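Local coordinates for protein condensin complex subunit 3 (Schizosaccharomyces pombe, PDB 5OQR) that acts as a regulatory subunit of condensin, the complex required to convert interphase chromatin into condensed, mitotic-like chromosomes, at residues A[363-368]-A[401-405]; A[370-375]-A[407-412]; A[389-393]-A[426-430]. All coordinates share one frame; numbering follows the deposited sequence.

Contact 1: residues A[363-368]-A[401-405]; sequences IEQLLY and LISLH
Leu367 drives its CD1 methyl into the notch between Leu404 and His405, and this is the buried, close-fitting part of the contact. That methyl lies 3.7 Å from Leu404 CB and at the same time covers one face of the imidazole, a CH-pi contact in which Leu367 CD1 stands 3.9 Å from the centroid of the His405 ring. The ring has little freedom to turn. His405 ND1 donates to Leu401 O at 2.9 Å, with the oxygen in the ring plane, and NE2 is hydrogen-bonded to Tyr347 OH. Leu401 O also accepts the backbone N-H of His405. Beside this, Ile363 CG2 meets the Leu401 CD1 methyl at 4.1 Å, the two side chains crossing at about a right angle.

Toward solvent the surface is more mixed. Glu364 keeps its CG anti to the backbone N (chi1 -173°), which lays its aliphatic part against Leu404, with Glu364 CG 3.6 Å from Leu404 CD1. Tyr368 turns a ring face to Leu404 CD1 while also making a cation-pi contact with Arg315. Both residues are partly exposed, and suit a margin where carbon faces inward and polar groups can meet water.

The two nearly parallel segments are therefore joined by apolar packing and one CH-pi contact, without a polar bond between them, while the polar edge of the buried histidine is satisfied by its own helix and by a tyrosine of helix 336-348.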
loop_
_atom_site.group_PDB
_atom_site.type_symbol
_atom_site.label_atom_id
_atom_site.label_comp_id
_atom_site.label_asym_id
_atom_site.label_seq_id
_atom_site.Cartn_x
_atom_site.Cartn_y
_atom_site.Cartn_z
ATOM N N ILE A 363 -7.195 28.859 -10.964
ATOM C CA ILE A 363 -8.634 28.841 -11.216
ATOM C C ILE A 363 -9.241 27.542 -10.705
ATOM O O ILE A 363 -10.333 27.534 -10.127
ATOM C CB ILE A 363 -8.909 29.052 -12.717
ATOM C CG1 ILE A 363 -8.506 30.469 -13.129
ATOM C CG2 ILE A 363 -10.383 28.805 -13.046
ATOM C CD1 ILE A 363 -8.430 30.682 -14.624
ATOM N N GLU A 364 -8.542 26.426 -10.913
ATOM C CA GLU A 364 -9.001 25.142 -10.396
ATOM C C GLU A 364 -9.259 25.214 -8.895
ATOM O O GLU A 364 -10.308 24.779 -8.411
ATOM C CB GLU A 364 -7.962 24.070 -10.717
ATOM C CG GLU A 364 -8.381 22.660 -10.375
ATOM C CD GLU A 364 -7.357 21.638 -10.827
ATOM O OE1 GLU A 364 -7.143 20.640 -10.105
ATOM O OE2 GLU A 364 -6.755 21.842 -11.901
ATOM N N GLN A 365 -8.315 25.779 -8.145
ATOM C CA GLN A 365 -8.482 25.880 -6.699
ATOM C C GLN A 365 -9.671 26.759 -6.336
ATOM O O GLN A 365 -10.415 26.451 -5.398
ATOM C CB GLN A 365 -7.200 26.417 -6.061
ATOM C CG GLN A 365 -5.966 25.568 -6.329
ATOM C CD GLN A 365 -6.226 24.086 -6.136
ATOM O OE1 GLN A 365 -6.857 23.678 -5.165
ATOM N NE2 GLN A 365 -5.755 23.275 -7.074
ATOM N N LEU A 366 -9.871 27.859 -7.065
ATOM C CA LEU A 366 -10.973 28.759 -6.751
ATOM C C LEU A 366 -12.318 28.102 -7.026
ATOM O O LEU A 366 -13.285 28.317 -6.287
ATOM C CB LEU A 366 -10.834 30.056 -7.549
ATOM C CG LEU A 366 -9.600 30.912 -7.255
ATOM C CD1 LEU A 366 -9.611 32.158 -8.121
ATOM C CD2 LEU A 366 -9.527 31.289 -5.784
ATOM N N LEU A 367 -12.404 27.301 -8.086
ATOM C CA LEU A 367 -13.639 26.574 -8.357
ATOM C C LEU A 367 -13.934 25.563 -7.255
ATOM O O LEU A 367 -15.096 25.360 -6.888
ATOM C CB LEU A 367 -13.545 25.880 -9.714
ATOM C CG LEU A 367 -13.541 26.808 -10.928
ATOM C CD1 LEU A 367 -13.116 26.060 -12.179
ATOM C CD2 LEU A 367 -14.913 27.428 -11.120
ATOM N N TYR A 368 -12.896 24.917 -6.718
ATOM C CA TYR A 368 -13.101 23.989 -5.612
ATOM C C TYR A 368 -13.654 24.708 -4.391
ATOM O O TYR A 368 -14.563 24.201 -3.723
ATOM C CB TYR A 368 -11.789 23.282 -5.260
ATOM C CG TYR A 368 -11.475 22.087 -6.130
ATOM C CD1 TYR A 368 -12.404 21.075 -6.313
ATOM C CD2 TYR A 368 -10.250 21.972 -6.768
ATOM C CE1 TYR A 368 -12.124 19.982 -7.105
ATOM C CE2 TYR A 368 -9.959 20.887 -7.564
ATOM C CZ TYR A 368 -10.900 19.892 -7.729
ATOM O OH TYR A 368 -10.618 18.805 -8.522
ATOM N N LEU A 401 -10.510 22.437 -16.915
ATOM C CA LEU A 401 -11.385 23.348 -16.191
ATOM C C LEU A 401 -12.834 23.267 -16.646
ATOM O O LEU A 401 -13.725 23.663 -15.890
ATOM C CB LEU A 401 -10.881 24.785 -16.338
ATOM C CG LEU A 401 -9.518 25.080 -15.707
ATOM C CD1 LEU A 401 -9.045 26.465 -16.092
ATOM C CD2 LEU A 401 -9.579 24.952 -14.198
ATOM N N ILE A 402 -13.094 22.760 -17.852
ATOM C CA ILE A 402 -14.466 22.666 -18.345
ATOM C C ILE A 402 -15.344 21.916 -17.353
ATOM O O ILE A 402 -16.473 22.330 -17.064
ATOM C CB ILE A 402 -14.486 21.998 -19.735
ATOM C CG1 ILE A 402 -13.968 22.977 -20.793
ATOM C CG2 ILE A 402 -15.898 21.511 -20.090
ATOM C CD1 ILE A 402 -13.827 22.383 -22.180
ATOM N N SER A 403 -14.846 20.799 -16.822
ATOM C CA SER A 403 -15.667 19.963 -15.953
ATOM C C SER A 403 -16.047 20.703 -14.679
ATOM O O SER A 403 -17.217 20.716 -14.279
ATOM C CB SER A 403 -14.923 18.671 -15.625
ATOM O OG SER A 403 -14.478 18.033 -16.808
ATOM N N LEU A 404 -15.068 21.322 -14.019
ATOM C CA LEU A 404 -15.356 22.050 -12.788
ATOM C C LEU A 404 -16.275 23.239 -13.036
ATOM O O LEU A 404 -17.102 23.571 -12.179
ATOM C CB LEU A 404 -14.052 22.509 -12.138
ATOM C CG LEU A 404 -13.155 21.398 -11.588
ATOM C CD1 LEU A 404 -11.859 21.984 -11.062
ATOM C CD2 LEU A 404 -13.857 20.610 -10.493
ATOM N N HIS A 405 -16.148 23.893 -14.192
ATOM C CA HIS A 405 -17.052 24.990 -14.521
ATOM C C HIS A 405 -18.484 24.496 -14.643
ATOM O O HIS A 405 -19.407 25.078 -14.065
ATOM C CB HIS A 405 -16.612 25.664 -15.819
ATOM C CG HIS A 405 -15.574 26.724 -15.629
ATOM N ND1 HIS A 405 -14.225 26.476 -15.747
ATOM C CD2 HIS A 405 -15.691 28.035 -15.321
ATOM C CE1 HIS A 405 -13.554 27.591 -15.524
ATOM N NE2 HIS A 405 -14.420 28.551 -15.262
#

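Contact 2: residues A[370-375]-A[407-412]; sequences GLSQDM and ELLRKL
In this alpha-helical solenoid, the end of helix 356-372 and the turn after it lie against the last turns of helix 399-412, in the latter part of HEAT repeat 6, and Leu371 and Lys411 contribute the largest shares. Leu371 lays its CD2 methyl on the other helix, 3.6 Å from Leu408 CA and 3.8 Å from Glu407 CG. Leucine suits the spot because one branch can rest on backbone while the other, CD1, crosses the end of the Glu407 side chain at about a right angle. Gly370 has no side chain to hold the helices apart, and Leu408 sets its CD1 methyl directly on that main chain, 3.8 Å from Gly370 C.

Lys411 runs out from the opposite helix with CG anti to the backbone N (chi1 178°) and a bend only at its last carbon, where chi4 is 81°. This carries the ammonium group to the helix end. Lys411 NZ donates to Leu371 O at 3.0 Å, approaching from above the carbonyl plane. A second bond, to Gln373 O, is modelled too short to be trusted in detail. A lysine fits here because carbonyls gather at a helix C-terminus, whose partial negative charge would favour a cation. Asp374 may add some attraction, though its carboxylate does not reach NZ and is poorly ordered. Further along, Met375, also poorly ordered, lies near Leu412, but the closeness of its sulfur to the CD2 methyl is doubtful.

The carboxylate of Glu407 has its strongest partner outside the two segments, a basic side chain of another protein chain, with which it forms a salt bridge. Among the neighbouring helices, Leu409 and Leu412 pack on helix 378-394, Leu409 also touches helix 416-434, and Arg381 of helix 378-394 bonds to Leu412 O.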
loop_
_atom_site.group_PDB
_atom_site.type_symbol
_atom_site.label_atom_id
_atom_site.label_comp_id
_atom_site.label_asym_id
_atom_site.label_seq_id
_atom_site.Cartn_x
_atom_site.Cartn_y
_atom_site.Cartn_z
ATOM N N GLY A 370 -15.438 27.331 -4.525
ATOM C CA GLY A 370 -16.802 27.694 -4.863
ATOM C C GLY A 370 -17.756 26.521 -4.776
ATOM O O GLY A 370 -18.896 26.670 -4.331
ATOM N N LEU A 371 -17.309 25.340 -5.202
ATOM C CA LEU A 371 -18.129 24.142 -5.073
ATOM C C LEU A 371 -18.425 23.803 -3.621
ATOM O O LEU A 371 -19.423 23.128 -3.345
ATOM C CB LEU A 371 -17.436 22.961 -5.755
ATOM C CG LEU A 371 -17.523 22.945 -7.281
ATOM C CD1 LEU A 371 -16.449 22.058 -7.876
ATOM C CD2 LEU A 371 -18.893 22.479 -7.726
ATOM N N SER A 372 -17.593 24.257 -2.685
ATOM C CA SER A 372 -17.799 23.935 -1.279
ATOM C C SER A 372 -18.847 24.826 -0.627
ATOM O O SER A 372 -19.494 24.407 0.338
ATOM C CB SER A 372 -16.480 24.059 -0.519
ATOM O OG SER A 372 -16.071 25.410 -0.434
ATOM N N GLN A 373 -19.029 26.043 -1.130
ATOM C CA GLN A 373 -19.933 26.990 -0.492
ATOM C C GLN A 373 -21.379 26.536 -0.640
ATOM O O GLN A 373 -21.774 26.002 -1.678
ATOM C CB GLN A 373 -19.780 28.381 -1.107
ATOM C CG GLN A 373 -18.353 28.855 -1.328
ATOM C CD GLN A 373 -17.600 29.093 -0.035
ATOM O OE1 GLN A 373 -17.657 28.287 0.895
ATOM N NE2 GLN A 373 -16.890 30.214 0.033
ATOM N N ASP A 374 -22.171 26.755 0.404
ATOM C CA ASP A 374 -23.626 26.652 0.322
ATOM C C ASP A 374 -24.134 28.090 0.349
ATOM O O ASP A 374 -24.335 28.676 1.413
ATOM C CB ASP A 374 -24.209 25.819 1.452
ATOM C CG ASP A 374 -25.701 25.605 1.300
ATOM O OD1 ASP A 374 -26.354 25.225 2.295
ATOM O OD2 ASP A 374 -26.224 25.823 0.187
ATOM N N MET A 375 -24.328 28.655 -0.841
ATOM C CA MET A 375 -24.487 30.098 -0.998
ATOM C C MET A 375 -25.964 30.453 -0.926
ATOM O O MET A 375 -26.694 30.338 -1.914
ATOM C CB MET A 375 -23.857 30.579 -2.302
ATOM C CG MET A 375 -24.115 29.716 -3.536
ATOM S SD MET A 375 -22.957 30.136 -4.853
ATOM C CE MET A 375 -21.459 29.375 -4.225
ATOM N N GLU A 407 -19.681 21.667 -13.523
ATOM C CA GLU A 407 -20.113 21.113 -12.245
ATOM C C GLU A 407 -20.569 22.215 -11.298
ATOM O O GLU A 407 -21.592 22.076 -10.619
ATOM C CB GLU A 407 -18.976 20.302 -11.625
ATOM C CG GLU A 407 -19.293 19.703 -10.270
ATOM C CD GLU A 407 -18.139 18.889 -9.712
ATOM O OE1 GLU A 407 -17.154 18.667 -10.450
ATOM O OE2 GLU A 407 -18.215 18.476 -8.536
ATOM N N LEU A 408 -19.821 23.318 -11.241
ATOM C CA LEU A 408 -20.220 24.451 -10.414
ATOM C C LEU A 408 -21.477 25.119 -10.955
ATOM O O LEU A 408 -22.299 25.615 -10.179
ATOM C CB LEU A 408 -19.067 25.449 -10.331
ATOM C CG LEU A 408 -19.265 26.731 -9.526
ATOM C CD1 LEU A 408 -19.596 26.435 -8.081
ATOM C CD2 LEU A 408 -18.011 27.581 -9.625
ATOM N N LEU A 409 -21.646 25.136 -12.277
ATOM C CA LEU A 409 -22.877 25.652 -12.861
ATOM C C LEU A 409 -24.085 24.876 -12.352
ATOM O O LEU A 409 -25.068 25.466 -11.891
ATOM C CB LEU A 409 -22.788 25.580 -14.385
ATOM C CG LEU A 409 -23.721 26.495 -15.173
ATOM C CD1 LEU A 409 -23.191 27.918 -15.173
ATOM C CD2 LEU A 409 -23.890 25.980 -16.589
ATOM N N ARG A 410 -24.025 23.545 -12.428
ATOM C CA ARG A 410 -25.103 22.709 -11.904
ATOM C C ARG A 410 -25.436 23.069 -10.464
ATOM O O ARG A 410 -26.611 23.161 -10.093
ATOM C CB ARG A 410 -24.705 21.235 -11.998
ATOM C CG ARG A 410 -25.652 20.267 -11.298
ATOM C CD ARG A 410 -27.022 20.251 -11.950
ATOM N NE ARG A 410 -27.955 19.394 -11.227
ATOM C CZ ARG A 410 -28.797 19.811 -10.286
ATOM N NH1 ARG A 410 -28.843 21.090 -9.937
ATOM N NH2 ARG A 410 -29.601 18.943 -9.689
ATOM N N LYS A 411 -24.413 23.262 -9.635
ATOM C CA LYS A 411 -24.638 23.571 -8.228
ATOM C C LYS A 411 -25.403 24.876 -8.048
ATOM O O LYS A 411 -26.168 25.015 -7.089
ATOM C CB LYS A 411 -23.294 23.635 -7.507
ATOM C CG LYS A 411 -23.368 23.998 -6.043
ATOM C CD LYS A 411 -21.982 24.311 -5.520
ATOM C CE LYS A 411 -22.031 25.005 -4.178
ATOM N NZ LYS A 411 -22.232 24.051 -3.052
ATOM N N LEU A 412 -25.213 25.841 -8.949
ATOM C CA LEU A 412 -25.881 27.131 -8.807
ATOM C C LEU A 412 -27.307 27.090 -9.338
ATOM O O LEU A 412 -28.196 27.742 -8.779
ATOM C CB LEU A 412 -25.082 28.218 -9.525
ATOM C CG LEU A 412 -23.641 28.395 -9.051
ATOM C CD1 LEU A 412 -22.952 29.485 -9.840
ATOM C CD2 LEU A 412 -23.594 28.705 -7.574
#

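Contact 3: residues A[389-393]-A[426-430]; sequences TNSLS and IITEV
This is a helix-on-helix packing contact between elements two apart in the solenoid: helix 378-394, in HEAT repeat 6, lies beside helix 416-434, with Ile426 set against Thr389, Leu392 and Ser393. The short segments run in broadly the same direction, 34° apart, with their axes 9.6 Å from each other at closest approach.

Ile426 is the residue around which the contact is built. With CG1 anti to the carbonyl carbon (chi1 -63°), it splits its branches between different partners. The CG2 methyl sits 3.8 Å from Leu392 CB and also touches the hydroxyl of Ser393, while the longer arm reaches Thr389, Ile426 CD1 lying 4.0 Å from Thr389 CG2. A beta-branched side chain serves well where both limbs have something to cover. Thr389 likewise presents its methyl to the isoleucine and spends its hydroxyl on Leu385 O, one turn back in its own helix.

Ser393 brings its small side chain to a close approach, where the CA atoms of Ser393 and Ile426, the nearest pair of the two segments, are 5.5 Å apart. Ser393 OG donates to Thr389 O at 2.8 Å, almost in line with the carbonyl bond. Glu429, at the exposed margin, brings one carboxylate oxygen near this hydroxyl; Glu429 OE1 stands 3.5 Å from Ser393 OG, a proximity and not a bond. Deeper in, Val430 rests its CG2 methyl against the carbonyls that end the segment, 3.4 Å from Leu392 O, an oxygen that Tyr465 of helix 457-471 holds through its hydroxyl.

The threonine and serine hydroxyls thus turn back on their own helix, so the two segments meet through methyls set against carbon, against a bonded hydroxyl and against carbonyl oxygens, with no polar bond between them.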
loop_
_atom_site.group_PDB
_atom_site.type_symbol
_atom_site.label_atom_id
_atom_site.label_comp_id
_atom_site.label_asym_id
_atom_site.label_seq_id
_atom_site.Cartn_x
_atom_site.Cartn_y
_atom_site.Cartn_z
ATOM N N THR A 389 -21.674 31.400 -16.980
ATOM C CA THR A 389 -22.402 31.388 -18.244
ATOM C C THR A 389 -21.617 32.104 -19.335
ATOM O O THR A 389 -21.662 31.708 -20.504
ATOM C CB THR A 389 -23.770 32.039 -18.064
ATOM O OG1 THR A 389 -24.455 31.428 -16.966
ATOM C CG2 THR A 389 -24.606 31.886 -19.326
ATOM N N ASN A 390 -20.894 33.162 -18.972
ATOM C CA ASN A 390 -20.120 33.905 -19.958
ATOM C C ASN A 390 -18.842 33.165 -20.331
ATOM O O ASN A 390 -18.516 33.035 -21.515
ATOM C CB ASN A 390 -19.790 35.298 -19.421
ATOM C CG ASN A 390 -18.847 36.063 -20.330
ATOM O OD1 ASN A 390 -19.263 36.628 -21.341
ATOM N ND2 ASN A 390 -17.568 36.085 -19.973
ATOM N N SER A 391 -18.109 32.670 -19.333
ATOM C CA SER A 391 -16.831 32.021 -19.602
ATOM C C SER A 391 -17.001 30.811 -20.509
ATOM O O SER A 391 -16.143 30.535 -21.355
ATOM C CB SER A 391 -16.169 31.611 -18.288
ATOM O OG SER A 391 -16.037 32.721 -17.422
ATOM N N LEU A 392 -18.096 30.070 -20.345
ATOM C CA LEU A 392 -18.319 28.896 -21.181
ATOM C C LEU A 392 -18.759 29.284 -22.584
ATOM O O LEU A 392 -18.494 28.549 -23.541
ATOM C CB LEU A 392 -19.362 27.984 -20.538
ATOM C CG LEU A 392 -18.931 27.273 -19.254
ATOM C CD1 LEU A 392 -20.147 26.840 -18.454
ATOM C CD2 LEU A 392 -18.052 26.078 -19.581
ATOM N N SER A 393 -19.419 30.432 -22.728
ATOM C CA SER A 393 -19.955 30.832 -24.023
ATOM C C SER A 393 -18.907 31.492 -24.911
ATOM O O SER A 393 -18.967 31.346 -26.136
ATOM C CB SER A 393 -21.133 31.784 -23.826
ATOM O OG SER A 393 -22.207 31.136 -23.168
ATOM N N ILE A 426 -25.948 27.541 -23.921
ATOM C CA ILE A 426 -24.514 27.762 -24.074
ATOM C C ILE A 426 -23.970 26.921 -25.221
ATOM O O ILE A 426 -23.268 27.424 -26.105
ATOM C CB ILE A 426 -23.782 27.458 -22.753
ATOM C CG1 ILE A 426 -24.254 28.415 -21.656
ATOM C CG2 ILE A 426 -22.270 27.561 -22.936
ATOM C CD1 ILE A 426 -23.660 28.146 -20.294
ATOM N N ILE A 427 -24.290 25.625 -25.224
ATOM C CA ILE A 427 -23.753 24.730 -26.244
ATOM C C ILE A 427 -24.157 25.200 -27.633
ATOM O O ILE A 427 -23.369 25.121 -28.583
ATOM C CB ILE A 427 -24.211 23.284 -25.977
ATOM C CG1 ILE A 427 -23.496 22.726 -24.744
ATOM C CG2 ILE A 427 -23.931 22.389 -27.184
ATOM C CD1 ILE A 427 -24.035 21.401 -24.257
ATOM N N THR A 428 -25.388 25.691 -27.780
ATOM C CA THR A 428 -25.843 26.147 -29.089
ATOM C C THR A 428 -25.062 27.370 -29.548
ATOM O O THR A 428 -24.696 27.476 -30.724
ATOM C CB THR A 428 -27.339 26.458 -29.050
ATOM O OG1 THR A 428 -28.053 25.324 -28.541
ATOM C CG2 THR A 428 -27.853 26.786 -30.446
ATOM N N GLU A 429 -24.796 28.306 -28.636
ATOM C CA GLU A 429 -24.062 29.511 -29.003
ATOM C C GLU A 429 -22.631 29.178 -29.403
ATOM O O GLU A 429 -22.127 29.679 -30.414
ATOM C CB GLU A 429 -24.087 30.506 -27.845
ATOM C CG GLU A 429 -25.480 31.025 -27.524
ATOM C CD GLU A 429 -25.497 31.975 -26.341
ATOM O OE1 GLU A 429 -24.433 32.169 -25.715
ATOM O OE2 GLU A 429 -26.575 32.527 -26.036
ATOM N N VAL A 430 -21.959 28.331 -28.622
ATOM C CA VAL A 430 -20.612 27.901 -28.986
ATOM C C VAL A 430 -20.637 27.141 -30.302
ATOM O O VAL A 430 -19.659 27.155 -31.058
ATOM C CB VAL A 430 -20.000 27.049 -27.857
ATOM C CG1 VAL A 430 -18.584 26.615 -28.217
ATOM C CG2 VAL A 430 -20.000 27.818 -26.548
#

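Overall arrangement
Contacts 1 and 2 are successive parts of one interface, between helix 356-372 and helix 399-412, and Leu367 meets Leu408 where they adjoin. Contact 3 repeats the pattern one helix further on in the chain, pairing helix 378-394 with helix 416-434. The two pairs interlock, since Leu392 of contact 3 packs on His405 of contact 1, and Leu409 of segment 407-412 reaches Thr389 and Ile426. Contact 1 is the buried one and is held by carbon and a fixed imidazole. Contacts 2 and 3 are only partly buried: a lysine joins a helix end in contact 2, whereas contact 3 is mainly apolar, with a serine hydroxyl and a carboxylate at its margin.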